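Local coordinates for putative exported protein (Bacteroides fragilis, PDB 4RAA) that is of unknown function but folds as a six-bladed beta-propeller and is probably an exported protein, at residues 142-147 with 160-165; 302-307 with 323-328; 218-223 with 266-271. All coordinates share one frame; numbering follows the deposited sequence.

Interaction 1: residues 142-147 with 160-165; sequences LLWNSR and VVTDSL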
ATOM      1  N   LEU A 142     -11.201   7.368  -6.034  1.00 34.20           N
ATOM      2  CA  LEU A 142     -11.336   6.076  -6.698  1.00 33.06           C
ATOM      3  C   LEU A 142     -12.730   5.496  -6.503  1.00 32.75           C
ATOM      4  O   LEU A 142     -13.242   5.524  -5.386  1.00 33.36           O
ATOM      5  CB  LEU A 142     -10.287   5.124  -6.107  1.00 32.72           C
ATOM      6  CG  LEU A 142      -8.842   5.662  -6.061  1.00 33.26           C
ATOM      7  CD1 LEU A 142      -7.958   4.764  -5.205  1.00 33.75           C
ATOM      8  CD2 LEU A 142      -8.268   5.846  -7.463  1.00 32.94           C
ATOM      9  N   LEU A 143     -13.340   5.002  -7.588  1.00 32.08           N
ATOM     10  CA  LEU A 143     -14.642   4.314  -7.532  1.00 31.40           C
ATOM     11  C   LEU A 143     -14.356   2.831  -7.653  1.00 30.22           C
ATOM     12  O   LEU A 143     -13.754   2.413  -8.635  1.00 29.79           O
ATOM     13  CB  LEU A 143     -15.580   4.740  -8.666  1.00 31.34           C
ATOM     14  CG  LEU A 143     -16.969   4.070  -8.730  1.00 30.97           C
ATOM     15  CD1 LEU A 143     -17.797   4.371  -7.486  1.00 31.55           C
ATOM     16  CD2 LEU A 143     -17.729   4.502  -9.976  1.00 30.75           C
ATOM     17  N   TRP A 144     -14.776   2.062  -6.646  1.00 30.07           N
ATOM     18  CA  TRP A 144     -14.643   0.600  -6.601  1.00 29.52           C
ATOM     19  C   TRP A 144     -16.040  -0.010  -6.499  1.00 30.03           C
ATOM     20  O   TRP A 144     -16.966   0.650  -6.000  1.00 30.51           O
ATOM     21  CB  TRP A 144     -13.918   0.149  -5.332  1.00 29.21           C
ATOM     22  CG  TRP A 144     -12.600   0.736  -5.038  1.00 29.02           C
ATOM     23  CD1 TRP A 144     -12.346   1.976  -4.515  1.00 29.73           C
ATOM     24  CD2 TRP A 144     -11.347   0.070  -5.120  1.00 28.46           C
ATOM     25  NE1 TRP A 144     -10.999   2.138  -4.316  1.00 29.83           N
ATOM     26  CE2 TRP A 144     -10.360   0.983  -4.675  1.00 28.93           C
ATOM     27  CE3 TRP A 144     -10.953  -1.209  -5.544  1.00 27.79           C
ATOM     28  CZ2 TRP A 144      -9.005   0.662  -4.643  1.00 28.81           C
ATOM     29  CZ3 TRP A 144      -9.602  -1.535  -5.520  1.00 27.74           C
ATOM     30  CH2 TRP A 144      -8.636  -0.595  -5.064  1.00 28.35           C
ATOM     31  N   ASN A 145     -16.178  -1.266  -6.933  1.00 29.81           N
ATOM     32  CA  ASN A 145     -17.429  -2.002  -6.764  1.00 30.79           C
ATOM     33  C   ASN A 145     -17.303  -2.788  -5.459  1.00 33.21           C
ATOM     34  O   ASN A 145     -16.187  -3.084  -5.033  1.00 33.14           O
ATOM     35  CB  ASN A 145     -17.762  -2.895  -7.984  1.00 29.95           C
ATOM     36  CG  ASN A 145     -16.941  -4.190  -8.050  1.00 29.29           C
ATOM     37  OD1 ASN A 145     -15.715  -4.186  -7.929  1.00 29.16           O
ATOM     38  ND2 ASN A 145     -17.620  -5.298  -8.288  1.00 29.20           N
ATOM     39  N   SER A 146     -18.439  -3.099  -4.828  1.00 37.30           N
ATOM     40  CA  SER A 146     -18.494  -3.874  -3.569  1.00 41.92           C
ATOM     41  C   SER A 146     -18.976  -5.312  -3.797  1.00 43.63           C
ATOM     42  O   SER A 146     -20.163  -5.523  -4.033  1.00 45.54           O
ATOM     43  CB  SER A 146     -19.425  -3.183  -2.556  1.00 44.51           C
ATOM     44  OG  SER A 146     -19.759  -4.044  -1.468  1.00 46.97           O
ATOM     45  N   ARG A 147     -18.065  -6.285  -3.692  1.00 45.66           N
ATOM     46  CA  ARG A 147     -18.399  -7.721  -3.813  1.00 46.92           C
ATOM     47  C   ARG A 147     -18.571  -8.389  -2.426  1.00 49.63           C
ATOM     48  O   ARG A 147     -18.056  -9.492  -2.192  1.00 50.15           O
ATOM     49  CB  ARG A 147     -17.350  -8.465  -4.663  1.00 46.38           C
ATOM     50  CG  ARG A 147     -17.246  -7.960  -6.090  1.00 47.36           C
ATOM     51  CD  ARG A 147     -16.588  -8.953  -7.045  1.00 50.65           C
ATOM     52  NE  ARG A 147     -17.436 -10.127  -7.343  1.00 55.06           N
ATOM     53  CZ  ARG A 147     -17.368 -11.343  -6.776  1.00 60.49           C
ATOM     54  NH1 ARG A 147     -16.463 -11.633  -5.830  1.00 66.01           N
ATOM     55  NH2 ARG A 147     -18.222 -12.302  -7.167  1.00 57.70           N
ATOM     56  N   VAL A 160     -18.499   1.914  -3.840  1.00 37.02           N
ATOM     57  CA  VAL A 160     -17.931   2.745  -2.767  1.00 38.00           C
ATOM     58  C   VAL A 160     -16.842   3.670  -3.315  1.00 37.42           C
ATOM     59  O   VAL A 160     -16.039   3.251  -4.137  1.00 36.07           O
ATOM     60  CB  VAL A 160     -17.391   1.874  -1.593  1.00 38.39           C
ATOM     61  CG1 VAL A 160     -16.278   0.935  -2.035  1.00 37.67           C
ATOM     62  CG2 VAL A 160     -16.925   2.734  -0.418  1.00 39.32           C
ATOM     63  N   VAL A 161     -16.824   4.920  -2.848  1.00 38.87           N
ATOM     64  CA  VAL A 161     -15.825   5.897  -3.270  1.00 38.83           C
ATOM     65  C   VAL A 161     -14.814   6.065  -2.143  1.00 38.79           C
ATOM     66  O   VAL A 161     -15.213   6.306  -1.006  1.00 39.97           O
ATOM     67  CB  VAL A 161     -16.467   7.240  -3.637  1.00 40.29           C
ATOM     68  CG1 VAL A 161     -15.400   8.257  -4.060  1.00 40.70           C
ATOM     69  CG2 VAL A 161     -17.500   7.026  -4.745  1.00 40.04           C
ATOM     70  N   THR A 162     -13.524   5.924  -2.466  1.00 38.24           N
ATOM     71  CA  THR A 162     -12.429   6.075  -1.495  1.00 39.13           C
ATOM     72  C   THR A 162     -11.421   7.095  -1.975  1.00 39.44           C
ATOM     73  O   THR A 162     -11.333   7.364  -3.180  1.00 39.84           O
ATOM     74  CB  THR A 162     -11.627   4.765  -1.269  1.00 39.12           C
ATOM     75  OG1 THR A 162     -10.660   4.563  -2.317  1.00 38.08           O
ATOM     76  CG2 THR A 162     -12.545   3.562  -1.145  1.00 39.10           C
ATOM     77  N   ASP A 163     -10.624   7.608  -1.036  1.00 39.10           N
ATOM     78  CA  ASP A 163      -9.534   8.530  -1.372  1.00 39.05           C
ATOM     79  C   ASP A 163      -8.345   7.745  -1.973  1.00 37.76           C
ATOM     80  O   ASP A 163      -8.395   6.510  -2.128  1.00 36.41           O
ATOM     81  CB  ASP A 163      -9.111   9.404  -0.150  1.00 40.51           C
ATOM     82  CG  ASP A 163      -8.478   8.608   1.012  1.00 41.01           C
ATOM     83  OD1 ASP A 163      -8.039   7.447   0.841  1.00 40.05           O
ATOM     84  OD2 ASP A 163      -8.404   9.177   2.124  1.00 41.97           O
ATOM     85  N   SER A 164      -7.301   8.491  -2.330  1.00 37.57           N
ATOM     86  CA  SER A 164      -6.001   7.967  -2.795  1.00 36.76           C
ATOM     87  C   SER A 164      -5.518   6.744  -1.977  1.00 36.03           C
ATOM     88  O   SER A 164      -5.162   5.706  -2.513  1.00 34.35           O
ATOM     89  CB  SER A 164      -4.983   9.132  -2.670  1.00 38.17           C
ATOM     90  OG  SER A 164      -3.632   8.770  -2.854  1.00 38.31           O
ATOM     91  N   LEU A 165      -5.604   6.889  -0.659  1.00 37.02           N
ATOM     92  CA  LEU A 165      -5.088   5.929   0.325  1.00 36.56           C
ATOM     93  C   LEU A 165      -6.017   4.726   0.633  1.00 35.40           C
ATOM     94  O   LEU A 165      -5.606   3.828   1.372  1.00 35.57           O
ATOM     95  CB  LEU A 165      -4.743   6.747   1.607  1.00 37.73           C
ATOM     96  CG  LEU A 165      -3.777   6.313   2.705  1.00 38.34           C
ATOM     97  CD1 LEU A 165      -2.403   6.002   2.145  1.00 38.25           C
ATOM     98  CD2 LEU A 165      -3.654   7.419   3.746  1.00 40.07           C
TER
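Strands 142-145 and 157-162 are neighbours in one four-stranded propeller blade, where Leu142, Leu143 and Trp144 pair with Thr162, Val161 and Val160. The two form an antiparallel beta hairpin. Leu142 with Thr162 and Trp144 with Val160 are hydrogen-bonded pairs. Leu143 with Val161, between them, is a non-hydrogen-bonded pair. The four backbone bonds run from Leu142 N to Thr162 O (2.9 Å), Thr162 N to Leu142 O (3.0 Å), Trp144 N to Val160 O (3.1 Å) and Val160 N to Trp144 O (2.9 Å).

One side-chain bond is added on the face that carries Leu142, Trp144, Val160 and Thr162. The indole NE1 of Trp144 donates to Thr162 OG1 at 3.2 Å. The bond is bent, with 144° at the hydrogen, and OG1 lies 18° out of the ring plane. With chi1 at 81°, Thr162 OG1 lies between its backbone N and carbonyl carbon, where it meets both NE1 and Asp163 O. It donates a hydrogen bond to Asp163 O at 3.0 Å, in the carbonyl plane and on a lone pair. Thr162 CG2 lies beside the indole CD1. Leu142 CD1 reaches the same Asp163 O, 3.6 Å away. Phe129 and Phe166 meet the indole edge-to-face. On the other face Leu143 CD1 touches Val161 CG2 at 3.8 Å.

The buried hydroxyl of Thr162 is therefore gripped twice, as acceptor from the indole and as donor to the chain just past its strand. This fixes the direction of its proton. It also links the Trp144 ring to the point where strand 157-162 ends.

Interaction 2: residues 302-307 with 323-328; sequences VGELNY and VLSLKD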
ATOM      1  N   VAL A 302     -19.306 -12.194 -40.350  1.00 45.89           N
ATOM      2  CA  VAL A 302     -18.196 -12.489 -39.396  1.00 43.83           C
ATOM      3  C   VAL A 302     -18.284 -13.850 -38.658  1.00 42.97           C
ATOM      4  O   VAL A 302     -17.585 -14.047 -37.659  1.00 41.39           O
ATOM      5  CB  VAL A 302     -17.988 -11.327 -38.381  1.00 42.07           C
ATOM      6  CG1 VAL A 302     -17.792 -10.007 -39.115  1.00 42.45           C
ATOM      7  CG2 VAL A 302     -19.146 -11.216 -37.394  1.00 41.02           C
ATOM      8  N   GLY A 303     -19.144 -14.763 -39.126  1.00 43.90           N
ATOM      9  CA  GLY A 303     -19.239 -16.132 -38.591  1.00 44.27           C
ATOM     10  C   GLY A 303     -19.744 -16.361 -37.175  1.00 44.55           C
ATOM     11  O   GLY A 303     -20.859 -16.851 -36.995  1.00 44.82           O
ATOM     12  N   GLU A 304     -18.881 -16.071 -36.191  1.00 45.49           N
ATOM     13  CA  GLU A 304     -19.151 -16.197 -34.742  1.00 46.28           C
ATOM     14  C   GLU A 304     -18.828 -14.910 -34.031  1.00 45.09           C
ATOM     15  O   GLU A 304     -17.800 -14.304 -34.301  1.00 45.68           O
ATOM     16  CB  GLU A 304     -18.257 -17.228 -34.057  1.00 48.64           C
ATOM     17  CG  GLU A 304     -18.741 -18.663 -34.029  1.00 52.88           C
ATOM     18  CD  GLU A 304     -17.851 -19.545 -33.147  1.00 55.80           C
ATOM     19  OE1 GLU A 304     -16.731 -19.119 -32.747  1.00 50.49           O
ATOM     20  OE2 GLU A 304     -18.265 -20.688 -32.859  1.00 62.93           O
ATOM     21  N   LEU A 305     -19.666 -14.549 -33.069  1.00 45.25           N
ATOM     22  CA  LEU A 305     -19.459 -13.364 -32.241  1.00 43.51           C
ATOM     23  C   LEU A 305     -19.905 -13.798 -30.838  1.00 42.97           C
ATOM     24  O   LEU A 305     -21.044 -13.590 -30.434  1.00 42.89           O
ATOM     25  CB  LEU A 305     -20.233 -12.184 -32.837  1.00 43.70           C
ATOM     26  CG  LEU A 305     -19.618 -10.810 -32.579  1.00 43.98           C
ATOM     27  CD1 LEU A 305     -20.357  -9.774 -33.405  1.00 45.26           C
ATOM     28  CD2 LEU A 305     -19.624 -10.447 -31.102  1.00 43.70           C
ATOM     29  N   ASN A 306     -18.998 -14.485 -30.142  1.00 45.21           N
ATOM     30  CA  ASN A 306     -19.275 -15.050 -28.805  1.00 47.00           C
ATOM     31  C   ASN A 306     -19.455 -14.006 -27.712  1.00 45.34           C
ATOM     32  O   ASN A 306     -20.293 -14.185 -26.827  1.00 45.17           O
ATOM     33  CB  ASN A 306     -18.193 -16.069 -28.391  1.00 47.28           C
ATOM     34  CG  ASN A 306     -18.176 -17.314 -29.277  1.00 51.43           C
ATOM     35  OD1 ASN A 306     -19.101 -17.576 -30.054  1.00 51.30           O
ATOM     36  ND2 ASN A 306     -17.117 -18.105 -29.147  1.00 55.40           N
ATOM     37  N   TYR A 307     -18.679 -12.930 -27.782  1.00 44.79           N
ATOM     38  CA  TYR A 307     -18.747 -11.864 -26.787  1.00 47.20           C
ATOM     39  C   TYR A 307     -18.069 -10.576 -27.248  1.00 47.40           C
ATOM     40  O   TYR A 307     -17.193 -10.591 -28.121  1.00 47.82           O
ATOM     41  CB  TYR A 307     -18.089 -12.326 -25.468  1.00 46.43           C
ATOM     42  CG  TYR A 307     -16.604 -12.640 -25.582  1.00 46.89           C
ATOM     43  CD1 TYR A 307     -16.154 -13.859 -26.134  1.00 48.05           C
ATOM     44  CD2 TYR A 307     -15.641 -11.728 -25.128  1.00 44.93           C
ATOM     45  CE1 TYR A 307     -14.791 -14.141 -26.239  1.00 47.96           C
ATOM     46  CE2 TYR A 307     -14.278 -12.001 -25.224  1.00 45.29           C
ATOM     47  CZ  TYR A 307     -13.850 -13.204 -25.774  1.00 47.16           C
ATOM     48  OH  TYR A 307     -12.492 -13.458 -25.863  1.00 47.87           O
ATOM     49  N   VAL A 323      -9.863 -17.643 -34.723  1.00 38.29           N
ATOM     50  CA  VAL A 323      -9.340 -17.930 -36.068  1.00 39.52           C
ATOM     51  C   VAL A 323      -9.769 -19.307 -36.570  1.00 40.52           C
ATOM     52  O   VAL A 323     -10.484 -19.380 -37.562  1.00 41.80           O
ATOM     53  CB  VAL A 323      -7.798 -17.739 -36.142  1.00 39.94           C
ATOM     54  CG1 VAL A 323      -7.220 -18.217 -37.481  1.00 41.62           C
ATOM     55  CG2 VAL A 323      -7.439 -16.270 -35.877  1.00 38.81           C
ATOM     56  N   LEU A 324      -9.395 -20.367 -35.860  1.00 40.67           N
ATOM     57  CA  LEU A 324      -9.711 -21.739 -36.297  1.00 42.49           C
ATOM     58  C   LEU A 324     -11.194 -21.985 -36.546  1.00 43.74           C
ATOM     59  O   LEU A 324     -11.550 -22.650 -37.534  1.00 45.44           O
ATOM     60  CB  LEU A 324      -9.174 -22.796 -35.322  1.00 42.10           C
ATOM     61  CG  LEU A 324      -9.404 -24.271 -35.689  1.00 43.20           C
ATOM     62  CD1 LEU A 324      -8.857 -24.605 -37.074  1.00 45.12           C
ATOM     63  CD2 LEU A 324      -8.780 -25.164 -34.639  1.00 43.10           C
ATOM     64  N   SER A 325     -12.038 -21.455 -35.656  1.00 43.39           N
ATOM     65  CA  SER A 325     -13.502 -21.585 -35.768  1.00 44.35           C
ATOM     66  C   SER A 325     -13.992 -20.967 -37.093  1.00 44.02           C
ATOM     67  O   SER A 325     -14.788 -21.585 -37.811  1.00 44.57           O
ATOM     68  CB  SER A 325     -14.201 -20.961 -34.535  1.00 44.38           C
ATOM     69  OG  SER A 325     -15.594 -21.218 -34.514  1.00 46.77           O
ATOM     70  N   LEU A 326     -13.462 -19.783 -37.419  1.00 43.06           N
ATOM     71  CA  LEU A 326     -13.776 -19.080 -38.672  1.00 43.35           C
ATOM     72  C   LEU A 326     -13.137 -19.718 -39.912  1.00 44.76           C
ATOM     73  O   LEU A 326     -13.754 -19.724 -40.983  1.00 45.63           O
ATOM     74  CB  LEU A 326     -13.333 -17.614 -38.614  1.00 42.59           C
ATOM     75  CG  LEU A 326     -13.931 -16.623 -37.613  1.00 40.77           C
ATOM     76  CD1 LEU A 326     -13.582 -15.212 -38.068  1.00 40.55           C
ATOM     77  CD2 LEU A 326     -15.434 -16.766 -37.472  1.00 40.85           C
ATOM     78  N   LYS A 327     -11.897 -20.206 -39.791  1.00 44.68           N
ATOM     79  CA  LYS A 327     -11.221 -20.865 -40.924  1.00 46.23           C
ATOM     80  C   LYS A 327     -11.968 -22.120 -41.397  1.00 47.33           C
ATOM     81  O   LYS A 327     -12.042 -22.374 -42.603  1.00 48.90           O
ATOM     82  CB  LYS A 327      -9.756 -21.171 -40.625  1.00 46.39           C
ATOM     83  CG  LYS A 327      -8.894 -19.921 -40.497  1.00 45.64           C
ATOM     84  CD  LYS A 327      -7.431 -20.175 -40.824  1.00 46.79           C
ATOM     85  CE  LYS A 327      -7.210 -20.311 -42.323  1.00 48.75           C
ATOM     86  NZ  LYS A 327      -5.758 -20.351 -42.608  1.00 49.91           N
ATOM     87  N   ASP A 328     -12.539 -22.869 -40.452  1.00 46.76           N
ATOM     88  CA  ASP A 328     -13.394 -24.028 -40.776  1.00 48.02           C
ATOM     89  C   ASP A 328     -14.684 -23.565 -41.469  1.00 47.68           C
ATOM     90  O   ASP A 328     -15.156 -24.229 -42.384  1.00 48.91           O
ATOM     91  CB  ASP A 328     -13.738 -24.850 -39.521  1.00 47.96           C
ATOM     92  CG  ASP A 328     -12.511 -25.469 -38.849  1.00 48.36           C
ATOM     93  OD1 ASP A 328     -11.496 -25.754 -39.522  1.00 49.80           O
ATOM     94  OD2 ASP A 328     -12.572 -25.679 -37.625  1.00 48.10           O
TER
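Ser325, in the first turn of helix 323-331, faces Glu304 of the loop that follows helix 293-299. Its OG is anti to the backbone N (chi1 -172°) and meets the end of the glutamate. It donates a weak hydrogen bond to Glu304 OE1 at 3.0 Å. Glu304 comes from the loop side. Its CG is anti to its carbonyl carbon and the chain runs extended beyond it; OE1 ends at the serine hydroxyl. Both residues are partly exposed. The backbone N of Ser325 is bonded to Asp322 OD2, just ahead of the helix.

Leu326 follows and brings a methyl against the loop backbone. Its CB does not aim at the loop, but the end of the side chain turns that way. CD2 is the methyl that touches. It lies 3.5 Å from Val302 O, 3.7 Å from Glu304 N and 4.0 Å from Gly303 CA. These loop atoms belong to a classic gamma turn centred on Gly303. Its phi of 67° and psi of -76° bring Glu304 N to Val302 O at 2.8 Å in a weak hydrogen bond. The positive phi favours glycine. The Leu326 methyl thus rests against a tight backbone bend. Leu326 also packs on Leu340 and Leu344 of helix 338-345, and Val302 also touches Leu340.

Lys327 and Asp328 carry the helix onward without touching the loop. Lys327 N bonds to Val323 O at 2.8 Å, and Asp328 N to Leu324 O at 3.1 Å. The lysine NZ is bonded to Ser347 O.

Interaction 3: residues 218-223 with 266-271; sequences HSFSFE and LFVCYM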
ATOM      1  N   HIS A 218     -28.872   7.222 -18.386  1.00 34.57           N
ATOM      2  CA  HIS A 218     -29.686   6.466 -19.364  1.00 34.77           C
ATOM      3  C   HIS A 218     -30.525   5.434 -18.628  1.00 34.66           C
ATOM      4  O   HIS A 218     -30.076   4.903 -17.620  1.00 33.84           O
ATOM      5  CB  HIS A 218     -28.821   5.691 -20.388  1.00 33.75           C
ATOM      6  CG  HIS A 218     -27.737   6.501 -21.033  1.00 33.90           C
ATOM      7  ND1 HIS A 218     -27.954   7.305 -22.130  1.00 34.69           N
ATOM      8  CD2 HIS A 218     -26.421   6.622 -20.736  1.00 33.77           C
ATOM      9  CE1 HIS A 218     -26.823   7.891 -22.478  1.00 34.68           C
ATOM     10  NE2 HIS A 218     -25.876   7.491 -21.648  1.00 34.02           N
ATOM     11  N   SER A 219     -31.738   5.177 -19.113  1.00 35.70           N
ATOM     12  CA  SER A 219     -32.580   4.082 -18.604  1.00 36.67           C
ATOM     13  C   SER A 219     -33.074   3.262 -19.808  1.00 36.91           C
ATOM     14  O   SER A 219     -33.305   3.815 -20.889  1.00 37.42           O
ATOM     15  CB  SER A 219     -33.728   4.573 -17.720  1.00 38.06           C
ATOM     16  OG  SER A 219     -34.656   5.352 -18.444  1.00 40.27           O
ATOM     17  N   PHE A 220     -33.206   1.951 -19.622  1.00 36.88           N
ATOM     18  CA  PHE A 220     -33.608   1.048 -20.700  1.00 37.74           C
ATOM     19  C   PHE A 220     -34.908   0.312 -20.418  1.00 39.04           C
ATOM     20  O   PHE A 220     -35.316   0.127 -19.275  1.00 39.61           O
ATOM     21  CB  PHE A 220     -32.523   0.007 -20.956  1.00 37.53           C
ATOM     22  CG  PHE A 220     -31.141   0.582 -21.057  1.00 37.85           C
ATOM     23  CD1 PHE A 220     -30.754   1.280 -22.198  1.00 38.30           C
ATOM     24  CD2 PHE A 220     -30.217   0.426 -20.013  1.00 38.28           C
ATOM     25  CE1 PHE A 220     -29.473   1.821 -22.308  1.00 38.29           C
ATOM     26  CE2 PHE A 220     -28.933   0.968 -20.112  1.00 38.12           C
ATOM     27  CZ  PHE A 220     -28.563   1.668 -21.269  1.00 37.72           C
ATOM     28  N   SER A 221     -35.562  -0.070 -21.504  1.00 40.37           N
ATOM     29  CA  SER A 221     -36.747  -0.914 -21.489  1.00 42.22           C
ATOM     30  C   SER A 221     -36.646  -1.739 -22.773  1.00 42.11           C
ATOM     31  O   SER A 221     -36.205  -1.221 -23.810  1.00 41.94           O
ATOM     32  CB  SER A 221     -38.042  -0.099 -21.444  1.00 43.93           C
ATOM     33  OG  SER A 221     -38.193   0.676 -22.617  1.00 44.58           O
ATOM     34  N   PHE A 222     -37.005  -3.015 -22.682  1.00 42.47           N
ATOM     35  CA  PHE A 222     -36.967  -3.941 -23.809  1.00 42.21           C
ATOM     36  C   PHE A 222     -38.365  -4.499 -23.968  1.00 44.07           C
ATOM     37  O   PHE A 222     -39.021  -4.781 -22.972  1.00 45.33           O
ATOM     38  CB  PHE A 222     -35.953  -5.051 -23.532  1.00 41.42           C
ATOM     39  CG  PHE A 222     -34.543  -4.548 -23.340  1.00 39.30           C
ATOM     40  CD1 PHE A 222     -34.117  -4.072 -22.086  1.00 38.96           C
ATOM     41  CD2 PHE A 222     -33.636  -4.537 -24.402  1.00 38.11           C
ATOM     42  CE1 PHE A 222     -32.814  -3.595 -21.898  1.00 37.74           C
ATOM     43  CE2 PHE A 222     -32.334  -4.070 -24.220  1.00 37.68           C
ATOM     44  CZ  PHE A 222     -31.923  -3.587 -22.968  1.00 37.25           C
ATOM     45  N   GLU A 223     -38.828  -4.631 -25.209  1.00 45.78           N
ATOM     46  CA  GLU A 223     -40.170  -5.153 -25.487  1.00 47.91           C
ATOM     47  C   GLU A 223     -40.237  -6.627 -25.058  1.00 48.13           C
ATOM     48  O   GLU A 223     -39.303  -7.400 -25.313  1.00 47.12           O
ATOM     49  CB  GLU A 223     -40.533  -4.993 -26.981  1.00 48.96           C
ATOM     50  CG  GLU A 223     -41.952  -5.437 -27.367  1.00 51.14           C
ATOM     51  CD  GLU A 223     -42.232  -5.448 -28.869  1.00 51.81           C
ATOM     52  OE1 GLU A 223     -41.300  -5.626 -29.683  1.00 50.48           O
ATOM     53  OE2 GLU A 223     -43.418  -5.308 -29.238  1.00 53.48           O
ATOM     54  N   LEU A 266     -24.105   3.568 -28.247  1.00 40.36           N
ATOM     55  CA  LEU A 266     -24.212   2.797 -27.018  1.00 37.42           C
ATOM     56  C   LEU A 266     -24.760   1.401 -27.357  1.00 35.26           C
ATOM     57  O   LEU A 266     -25.876   1.280 -27.858  1.00 34.68           O
ATOM     58  CB  LEU A 266     -25.120   3.569 -26.051  1.00 37.45           C
ATOM     59  CG  LEU A 266     -25.418   3.103 -24.620  1.00 36.71           C
ATOM     60  CD1 LEU A 266     -25.956   4.277 -23.811  1.00 37.71           C
ATOM     61  CD2 LEU A 266     -26.391   1.931 -24.569  1.00 37.64           C
ATOM     62  N   PHE A 267     -23.946   0.374 -27.106  1.00 34.13           N
ATOM     63  CA  PHE A 267     -24.282  -1.040 -27.386  1.00 34.11           C
ATOM     64  C   PHE A 267     -24.661  -1.723 -26.082  1.00 34.04           C
ATOM     65  O   PHE A 267     -23.994  -1.515 -25.056  1.00 33.54           O
ATOM     66  CB  PHE A 267     -23.082  -1.789 -27.979  1.00 33.11           C
ATOM     67  CG  PHE A 267     -22.806  -1.517 -29.439  1.00 33.56           C
ATOM     68  CD1 PHE A 267     -23.161  -0.322 -30.083  1.00 34.44           C
ATOM     69  CD2 PHE A 267     -22.065  -2.452 -30.161  1.00 33.86           C
ATOM     70  CE1 PHE A 267     -22.858  -0.122 -31.425  1.00 35.27           C
ATOM     71  CE2 PHE A 267     -21.745  -2.244 -31.498  1.00 34.70           C
ATOM     72  CZ  PHE A 267     -22.144  -1.078 -32.132  1.00 34.78           C
ATOM     73  N   VAL A 268     -25.708  -2.549 -26.137  1.00 34.47           N
ATOM     74  CA  VAL A 268     -26.213  -3.277 -24.975  1.00 34.73           C
ATOM     75  C   VAL A 268     -26.348  -4.763 -25.317  1.00 36.16           C
ATOM     76  O   VAL A 268     -27.288  -5.149 -26.007  1.00 36.95           O
ATOM     77  CB  VAL A 268     -27.592  -2.733 -24.505  1.00 35.18           C
ATOM     78  CG1 VAL A 268     -27.937  -3.278 -23.121  1.00 34.66           C
ATOM     79  CG2 VAL A 268     -27.606  -1.207 -24.481  1.00 36.96           C
ATOM     80  N   CYS A 269     -25.398  -5.587 -24.876  1.00 37.46           N
ATOM     81  CA  CYS A 269     -25.519  -7.041 -25.045  1.00 40.05           C
ATOM     82  C   CYS A 269     -26.304  -7.534 -23.858  1.00 38.50           C
ATOM     83  O   CYS A 269     -26.139  -7.005 -22.761  1.00 39.16           O
ATOM     84  CB  CYS A 269     -24.179  -7.748 -25.089  1.00 42.66           C
ATOM     85  SG  CYS A 269     -23.198  -7.242 -26.498  1.00 50.84           S
ATOM     86  N   TYR A 270     -27.167  -8.517 -24.088  1.00 37.55           N
ATOM     87  CA  TYR A 270     -27.976  -9.117 -23.032  1.00 37.69           C
ATOM     88  C   TYR A 270     -28.442 -10.541 -23.370  1.00 39.58           C
ATOM     89  O   TYR A 270     -28.272 -10.997 -24.499  1.00 39.13           O
ATOM     90  CB  TYR A 270     -29.167  -8.205 -22.678  1.00 37.23           C
ATOM     91  CG  TYR A 270     -30.177  -7.977 -23.779  1.00 36.91           C
ATOM     92  CD1 TYR A 270     -30.015  -6.947 -24.708  1.00 36.35           C
ATOM     93  CD2 TYR A 270     -31.323  -8.778 -23.879  1.00 38.13           C
ATOM     94  CE1 TYR A 270     -30.954  -6.735 -25.725  1.00 37.02           C
ATOM     95  CE2 TYR A 270     -32.272  -8.572 -24.888  1.00 38.50           C
ATOM     96  CZ  TYR A 270     -32.089  -7.545 -25.802  1.00 37.46           C
ATOM     97  OH  TYR A 270     -33.021  -7.346 -26.785  1.00 37.04           O
HETATM   98  N   MSE A 271     -29.012 -11.222 -22.376  1.00 42.29           N
HETATM   99  CA  MSE A 271     -29.516 -12.588 -22.521  1.00 46.13           C
HETATM  100  C   MSE A 271     -30.965 -12.674 -22.124  1.00 47.34           C
HETATM  101  O   MSE A 271     -31.401 -12.002 -21.181  1.00 44.97           O
HETATM  102  CB  MSE A 271     -28.639 -13.483 -21.676  1.00 51.05           C
HETATM  103  CG  MSE A 271     -27.243 -13.611 -22.288  1.00 56.80           C
HETATM  104 SE   MSE A 271     -26.749 -15.509 -22.226  0.75 70.07          SE
HETATM  105  CE  MSE A 271     -24.936 -15.152 -21.513  1.00 66.13           C
TER
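Phe222 and Tyr270 make the tight end of this contact, where two blade sheets lie face against face. The side chains slide past each other in opposite directions. The edge of Phe222 points to the face of Tyr270, with centroids 4.5 Å apart and planes at 55°. Phe222 CE2 is 3.4 Å from Tyr270 CE1. The tyrosine OH is satisfied by Asn290. Val268 CG1 comes to the edge of Phe222, 4.0 Å from CZ.

In the middle the Phe220 ring meets aliphatic side chains tip to tip. Its CE1 is 3.8 Å from Leu266 CD2 and 4.2 Å from Val268 CG2.

The other end is thinner and closer to solvent. There a single methyl, Leu266 CD1, lies over one face of the ring of the partly exposed His218. It stands 3.8 Å above the ring centre, almost on the normal, in a CH-pi contact. His218 NE2 is hydrogen-bonded to Glu261 while this face of the ring takes the methyl.

No hydrogen bond joins the two segments. The axes of strand segments 218-222 and 266-271 approach to 11.2 Å and are inclined at 46°. Apolar and aromatic side chains fill the gap. Twisted sheets packed in this way are the interface between consecutive blades of a beta-propeller.

How the interactions relate
Along the chain the order is interaction 1, interaction 3, interaction 2. None touches another. Between centres, interactions 1 and 2 are about 38 Å apart, on opposite sides of the chain's centre. Interaction 3 lies about 26 Å from the first and about 25 Å from the second, again between centres, and its nearest atoms come within about 6 Å of interaction 2. Each shows a different level of the propeller. Interaction 1 is strand pairing inside one blade. Interaction 3 packs the sheet of strand 213-222 on that of strand 265-272. Interaction 2 joins the loop after helix 293-299, which follows that second sheet, to helix 323-331, inserted between strands 316-321 and 354-360; the latter, the last strand, pairs with strand 25-31.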